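Local coordinates for protein CRISPR-associated endonuclease Cas12b (Alicyclobacillus acidoterrestris, PDB 5U31) that serves as an RNA-guided CRISPR endonuclease that recognises PAM-bearing target DNA and cuts it with a metal-dependent RuvC domain, at residues R566-A571 with Q844-A849; S579-R584 with N980-L985. The protein carries 3 engineered substitutions. One frame throughout, in Å; residues are numbered along the deposited sequence.

Interaction 1 (R566-A571 with Q844-A849). Engineered in segment 566-571: Ala571 (natural residue Asp). Engineered in segment 844-849: Ala849 (natural residue Glu).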
loop_
_atom_site.group_PDB
_atom_site.type_symbol
_atom_site.label_atom_id
_atom_site.label_comp_id
_atom_site.label_asym_id
_atom_site.label_seq_id
_atom_site.Cartn_x
_atom_site.Cartn_y
_atom_site.Cartn_z
ATOM N N ARG A 566 -19.389 -10.227 19.581
ATOM C CA ARG A 566 -19.867 -9.511 18.407
ATOM C C ARG A 566 -18.740 -9.327 17.403
ATOM O O ARG A 566 -17.579 -9.144 17.772
ATOM C CB ARG A 566 -20.434 -8.136 18.770
ATOM C CG ARG A 566 -21.663 -8.178 19.641
ATOM C CD ARG A 566 -21.994 -6.807 20.206
ATOM N NE ARG A 566 -23.326 -6.819 20.793
ATOM C CZ ARG A 566 -23.586 -7.215 22.032
ATOM N NH1 ARG A 566 -24.833 -7.209 22.483
ATOM N NH2 ARG A 566 -22.599 -7.613 22.821
ATOM N N VAL A 567 -19.106 -9.354 16.124
ATOM C CA VAL A 567 -18.168 -9.187 15.022
ATOM C C VAL A 567 -18.689 -8.082 14.116
ATOM O O VAL A 567 -19.879 -8.058 13.782
ATOM C CB VAL A 567 -17.985 -10.492 14.224
ATOM C CG1 VAL A 567 -17.058 -10.266 13.041
ATOM C CG2 VAL A 567 -17.461 -11.603 15.119
HETATM N N MSE A 568 -17.808 -7.173 13.722
HETATM C CA MSE A 568 -18.195 -6.137 12.778
HETATM C C MSE A 568 -17.497 -6.347 11.442
HETATM O O MSE A 568 -16.271 -6.401 11.380
HETATM C CB MSE A 568 -17.867 -4.753 13.329
HETATM C CG MSE A 568 -18.408 -3.629 12.476
HETATM SE SE MSE A 568 -17.785 -1.886 13.064
HETATM C CE MSE A 568 -15.908 -2.090 12.589
ATOM N N SER A 569 -18.275 -6.479 10.373
ATOM C CA SER A 569 -17.711 -6.624 9.041
ATOM C C SER A 569 -17.671 -5.265 8.362
ATOM O O SER A 569 -18.551 -4.428 8.572
ATOM C CB SER A 569 -18.513 -7.619 8.203
ATOM O OG SER A 569 -19.882 -7.269 8.166
ATOM N N VAL A 570 -16.636 -5.044 7.559
ATOM C CA VAL A 570 -16.364 -3.738 6.977
ATOM C C VAL A 570 -16.139 -3.904 5.484
ATOM O O VAL A 570 -15.299 -4.707 5.065
ATOM C CB VAL A 570 -15.140 -3.069 7.628
ATOM C CG1 VAL A 570 -14.897 -1.700 7.016
ATOM C CG2 VAL A 570 -15.325 -2.970 9.124
ATOM N N ALA A 571 -16.872 -3.134 4.687
ATOM C CA ALA A 571 -16.719 -3.117 3.235
ATOM C C ALA A 571 -16.104 -1.780 2.840
ATOM O O ALA A 571 -16.803 -0.766 2.754
ATOM C CB ALA A 571 -18.056 -3.343 2.541
ATOM N N GLN A 844 -15.621 -7.676 19.379
ATOM C CA GLN A 844 -14.282 -8.190 19.626
ATOM C C GLN A 844 -13.491 -8.427 18.347
ATOM O O GLN A 844 -12.266 -8.568 18.418
ATOM C CB GLN A 844 -14.349 -9.486 20.441
ATOM C CG GLN A 844 -14.896 -9.318 21.854
ATOM C CD GLN A 844 -16.404 -9.229 21.878
ATOM O OE1 GLN A 844 -17.067 -9.575 20.902
ATOM N NE2 GLN A 844 -16.958 -8.756 22.990
ATOM N N LEU A 845 -14.146 -8.456 17.190
ATOM C CA LEU A 845 -13.472 -8.729 15.929
ATOM C C LEU A 845 -13.960 -7.761 14.861
ATOM O O LEU A 845 -15.156 -7.469 14.775
ATOM C CB LEU A 845 -13.712 -10.176 15.481
ATOM C CG LEU A 845 -13.341 -10.586 14.056
ATOM C CD1 LEU A 845 -11.855 -10.405 13.805
ATOM C CD2 LEU A 845 -13.752 -12.026 13.815
ATOM N N ILE A 846 -13.022 -7.261 14.061
ATOM C CA ILE A 846 -13.317 -6.481 12.864
ATOM C C ILE A 846 -13.011 -7.362 11.663
ATOM O O ILE A 846 -11.863 -7.779 11.467
ATOM C CB ILE A 846 -12.501 -5.180 12.814
ATOM C CG1 ILE A 846 -12.939 -4.233 13.924
ATOM C CG2 ILE A 846 -12.651 -4.499 11.467
ATOM C CD1 ILE A 846 -12.031 -3.052 14.064
ATOM N N LEU A 847 -14.031 -7.648 10.860
ATOM C CA LEU A 847 -13.912 -8.590 9.751
ATOM C C LEU A 847 -13.874 -7.817 8.437
ATOM O O LEU A 847 -14.902 -7.314 7.973
ATOM C CB LEU A 847 -15.069 -9.588 9.764
ATOM C CG LEU A 847 -14.939 -10.726 8.752
ATOM C CD1 LEU A 847 -13.693 -11.538 9.034
ATOM C CD2 LEU A 847 -16.168 -11.610 8.773
ATOM N N LEU A 848 -12.691 -7.729 7.839
ATOM C CA LEU A 848 -12.525 -7.081 6.547
ATOM C C LEU A 848 -12.591 -8.109 5.423
ATOM O O LEU A 848 -12.597 -9.320 5.649
ATOM C CB LEU A 848 -11.196 -6.336 6.492
ATOM C CG LEU A 848 -11.021 -5.147 7.426
ATOM C CD1 LEU A 848 -9.568 -4.769 7.460
ATOM C CD2 LEU A 848 -11.834 -4.003 6.909
ATOM N N ALA A 849 -12.634 -7.615 4.192
ATOM C CA ALA A 849 -12.542 -8.501 3.043
ATOM C C ALA A 849 -11.084 -8.823 2.757
ATOM O O ALA A 849 -10.205 -7.966 2.886
ATOM C CB ALA A 849 -13.196 -7.871 1.814
#

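Interaction 2 (S579-R584 with N980-L985). With nucleotides of chain B.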
loop_
_atom_site.group_PDB
_atom_site.type_symbol
_atom_site.label_atom_id
_atom_site.label_comp_id
_atom_site.label_asym_id
_atom_site.label_seq_id
_atom_site.Cartn_x
_atom_site.Cartn_y
_atom_site.Cartn_z
ATOM N N SER A 579 -18.395 0.674 5.058
ATOM C CA SER A 579 -19.767 0.270 5.332
ATOM C C SER A 579 -19.716 -0.949 6.239
ATOM O O SER A 579 -19.068 -1.948 5.909
ATOM C CB SER A 579 -20.519 -0.034 4.038
ATOM O OG SER A 579 -20.320 1.005 3.097
ATOM N N ILE A 580 -20.382 -0.861 7.385
ATOM C CA ILE A 580 -20.227 -1.852 8.437
ATOM C C ILE A 580 -21.581 -2.457 8.766
ATOM O O ILE A 580 -22.634 -1.869 8.510
ATOM C CB ILE A 580 -19.574 -1.250 9.703
ATOM C CG1 ILE A 580 -20.533 -0.281 10.403
ATOM C CG2 ILE A 580 -18.273 -0.543 9.350
ATOM C CD1 ILE A 580 -21.199 -0.861 11.636
ATOM N N SER A 581 -21.537 -3.657 9.335
ATOM C CA SER A 581 -22.720 -4.298 9.889
ATOM C C SER A 581 -22.274 -5.137 11.073
ATOM O O SER A 581 -21.297 -5.884 10.969
ATOM C CB SER A 581 -23.436 -5.164 8.851
ATOM O OG SER A 581 -22.543 -6.094 8.278
ATOM N N VAL A 582 -22.984 -5.004 12.188
ATOM C CA VAL A 582 -22.608 -5.617 13.454
ATOM C C VAL A 582 -23.548 -6.781 13.724
ATOM O O VAL A 582 -24.768 -6.652 13.568
ATOM C CB VAL A 582 -22.645 -4.590 14.602
ATOM C CG1 VAL A 582 -22.354 -5.257 15.929
ATOM C CG2 VAL A 582 -21.649 -3.485 14.345
ATOM N N PHE A 583 -22.980 -7.916 14.115
ATOM C CA PHE A 583 -23.741 -9.113 14.432
ATOM C C PHE A 583 -23.346 -9.607 15.815
ATOM O O PHE A 583 -22.193 -9.479 16.231
ATOM C CB PHE A 583 -23.508 -10.225 13.399
ATOM C CG PHE A 583 -24.333 -10.089 12.152
ATOM C CD1 PHE A 583 -25.403 -10.938 11.918
ATOM C CD2 PHE A 583 -24.040 -9.118 11.210
ATOM C CE1 PHE A 583 -26.163 -10.822 10.769
ATOM C CE2 PHE A 583 -24.797 -8.997 10.056
ATOM C CZ PHE A 583 -25.862 -9.851 9.837
ATOM N N ARG A 584 -24.317 -10.177 16.521
ATOM C CA ARG A 584 -24.128 -10.681 17.873
ATOM C C ARG A 584 -24.448 -12.168 17.906
ATOM O O ARG A 584 -25.431 -12.612 17.305
ATOM C CB ARG A 584 -25.019 -9.918 18.871
ATOM C CG ARG A 584 -25.650 -10.783 19.959
ATOM C CD ARG A 584 -26.572 -9.973 20.869
ATOM N NE ARG A 584 -27.680 -9.360 20.138
ATOM C CZ ARG A 584 -28.912 -9.855 20.094
ATOM N NH1 ARG A 584 -29.202 -10.971 20.746
ATOM N NH2 ARG A 584 -29.857 -9.232 19.404
ATOM N N ASN A 980 -24.458 -5.060 1.562
ATOM C CA ASN A 980 -24.702 -6.448 1.190
ATOM C C ASN A 980 -23.403 -7.234 1.121
ATOM O O ASN A 980 -23.369 -8.421 1.463
ATOM C CB ASN A 980 -25.432 -6.520 -0.143
ATOM C CG ASN A 980 -25.507 -7.930 -0.677
ATOM O OD1 ASN A 980 -26.275 -8.757 -0.178
ATOM N ND2 ASN A 980 -24.704 -8.219 -1.698
ATOM N N ALA A 981 -22.326 -6.591 0.668
ATOM C CA ALA A 981 -21.022 -7.238 0.701
ATOM C C ALA A 981 -20.564 -7.450 2.134
ATOM O O ALA A 981 -20.015 -8.506 2.468
ATOM C CB ALA A 981 -20.001 -6.405 -0.071
ATOM N N ALA A 982 -20.793 -6.455 2.995
ATOM C CA ALA A 982 -20.404 -6.578 4.393
ATOM C C ALA A 982 -21.137 -7.726 5.064
ATOM O O ALA A 982 -20.539 -8.502 5.816
ATOM C CB ALA A 982 -20.678 -5.266 5.124
ATOM N N GLN A 983 -22.437 -7.856 4.800
ATOM C CA GLN A 983 -23.200 -8.943 5.395
ATOM C C GLN A 983 -22.824 -10.287 4.785
ATOM O O GLN A 983 -22.983 -11.328 5.432
ATOM C CB GLN A 983 -24.694 -8.676 5.242
ATOM C CG GLN A 983 -25.167 -7.422 5.959
ATOM C CD GLN A 983 -26.666 -7.252 5.892
ATOM O OE1 GLN A 983 -27.357 -8.023 5.229
ATOM N NE2 GLN A 983 -27.180 -6.242 6.583
ATOM N N ASN A 984 -22.322 -10.285 3.548
ATOM C CA ASN A 984 -21.846 -11.528 2.957
ATOM C C ASN A 984 -20.613 -12.040 3.687
ATOM O O ASN A 984 -20.508 -13.236 3.974
ATOM C CB ASN A 984 -21.555 -11.330 1.472
ATOM C CG ASN A 984 -22.460 -12.163 0.590
ATOM O OD1 ASN A 984 -22.756 -13.321 0.900
ATOM N ND2 ASN A 984 -22.915 -11.577 -0.511
ATOM N N LEU A 985 -19.673 -11.145 3.999
ATOM C CA LEU A 985 -18.524 -11.536 4.807
ATOM C C LEU A 985 -18.971 -12.126 6.137
ATOM O O LEU A 985 -18.442 -13.150 6.585
ATOM C CB LEU A 985 -17.603 -10.337 5.030
ATOM C CG LEU A 985 -17.066 -9.666 3.765
ATOM C CD1 LEU A 985 -16.072 -8.589 4.117
ATOM C CD2 LEU A 985 -16.431 -10.688 2.848
ATOM P P A B 6 -32.647 -7.015 4.589
ATOM O OP1 A B 6 -32.183 -7.991 3.574
ATOM O OP2 A B 6 -33.742 -7.395 5.523
ATOM O "O5'" A B 6 -31.369 -6.567 5.424
ATOM C "C5'" A B 6 -30.988 -7.259 6.604
ATOM C "C4'" A B 6 -31.106 -6.372 7.814
ATOM O "O4'" A B 6 -30.214 -5.244 7.617
ATOM C "C3'" A B 6 -32.510 -5.803 8.035
ATOM O "O3'" A B 6 -33.077 -6.080 9.335
ATOM C "C2'" A B 6 -32.384 -4.308 7.710
ATOM O "O2'" A B 6 -33.134 -3.443 8.531
ATOM C "C1'" A B 6 -30.892 -4.024 7.828
ATOM N N9 A B 6 -30.478 -3.074 6.795
ATOM C C8 A B 6 -30.583 -3.266 5.440
ATOM N N7 A B 6 -30.188 -2.246 4.720
ATOM C C5 A B 6 -29.817 -1.305 5.666
ATOM C C6 A B 6 -29.313 -0.000 5.540
ATOM N N6 A B 6 -29.094 0.591 4.364
ATOM N N1 A B 6 -29.038 0.678 6.673
ATOM C C2 A B 6 -29.264 0.079 7.849
ATOM N N3 A B 6 -29.737 -1.141 8.100
ATOM C C4 A B 6 -29.997 -1.792 6.952
#

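Interaction 1 (R566-A571 with Q844-A849)
Arg566 and Gln844 open this parallel pairing with two bonds: the Arg566 N-H points to Gln844 OE1 at 2.7 Å, and Gln844 N donates back to Arg566 O at 2.9 Å, a more bent bond. Strands 566-571 and 845-849 are central parallel strands of the RNase H fold of the RuvC domain, each ending at an active-site position. A glutamine suits the start because its amide can act as one more peptide group. With CD brought round by the bend at chi2 (79°), OE1 meets the Arg566 N-H in the plane of its carbonyl, while NE2 donates to Leu561 O. Beyond it the backbone bonds zigzag as parallel strands require: Met568 N to Leu845 O (2.9 Å), Leu847 N to Met568 O (2.6 Å) and Val570 N to Leu847 O (2.9 Å). Side chains alternate between the faces. Val567 and Leu845 lie side by side, CG1 to CD2 3.8 Å; Val567 and Leu847 touch helix 977-990, branched aliphatics filling the sheet-helix interface without needing polar partners. On the other face, covered by helix 796-822, the selenomethionine Met568 reaches CE alongside Ile846 CG1. Farther on stand the engineered Ala571 and Ala849, naturally Asp and Glu, which here carry no carboxylates. Leu848 lies side by side with Val570, whose CB is 3.5 Å from Leu848 CD2, while Val570 CG2 touches Ile846 CG2 at 3.9 Å.

Interaction 2 (S579-R584 with N980-L985)
Ala982, whose backbone O accepts a hydrogen bond from Ser569 OG, meets Ser581 where helix 980-985 crosses strand 579-584. Ser581 OG makes van der Waals contacts with Ala982 CB at 3.8 Å and Gln983 CG at 3.7 Å. Its chi1 of 54° sets the hydroxyl between the backbone N and the carbonyl carbon, and a weak hydrogen bond links it to Ser569 OG on the adjoining strand. No hydrogen bond joins the two segments themselves; small side chains bring them together instead, with axes 7.5 Å apart at closest approach and inclined at 41°. Ala982 points its methyl at the strand, where CB also meets the backbone O of Ser579 at 3.8 Å. A residue with nothing beyond CB fits this close crossing; Ser581 is scarcely longer, and Ser579 contributes its backbone O. Farther along, Phe583 turns its ring so that Gln983 CG comes to its edge, near the ring plane, 4.4 Å from CE2. The same ring packs edge-to-face on His615 and nearly parallel to Phe603. In Gln983, chi2 of -175° sends CD straight on from CB, and the amide ends at the RNA, where NE2 makes a weak hydrogen bond of 3.4 Å to the ribose O4' of A6 of chain B. An amide NH2 offers a neutral donor to a ribose oxygen, here only weakly used. The arrangement is that of the RuvC-III helix packed on the RNase H-fold sheet, with an sgRNA-binding site at its border.

Overall arrangement
Interaction 1 lies within the RuvC sheet and interaction 2 packs a helix on it, their centres about 7 Å apart. Strands 566-572 and 578-587 follow each other in the chain and pair antiparallel, Ala571 N lying 2.8 Å from Ser579 O, so 845-850, 566-572 and 578-587 are three consecutive inner strands, with helix 977-990 packed on one face. That helix is tied to interaction 1 as well: Ser569 OG is 2.7 Å from Ala982 O, and Leu847 CD2 packs 3.5 Å from Leu985 O. RuvC-I, RuvC-II and RuvC-III, far apart in sequence, thereby gather the engineered active-site positions Ala571, Ala849 and Ala978, while Gln983 faces the guide RNA.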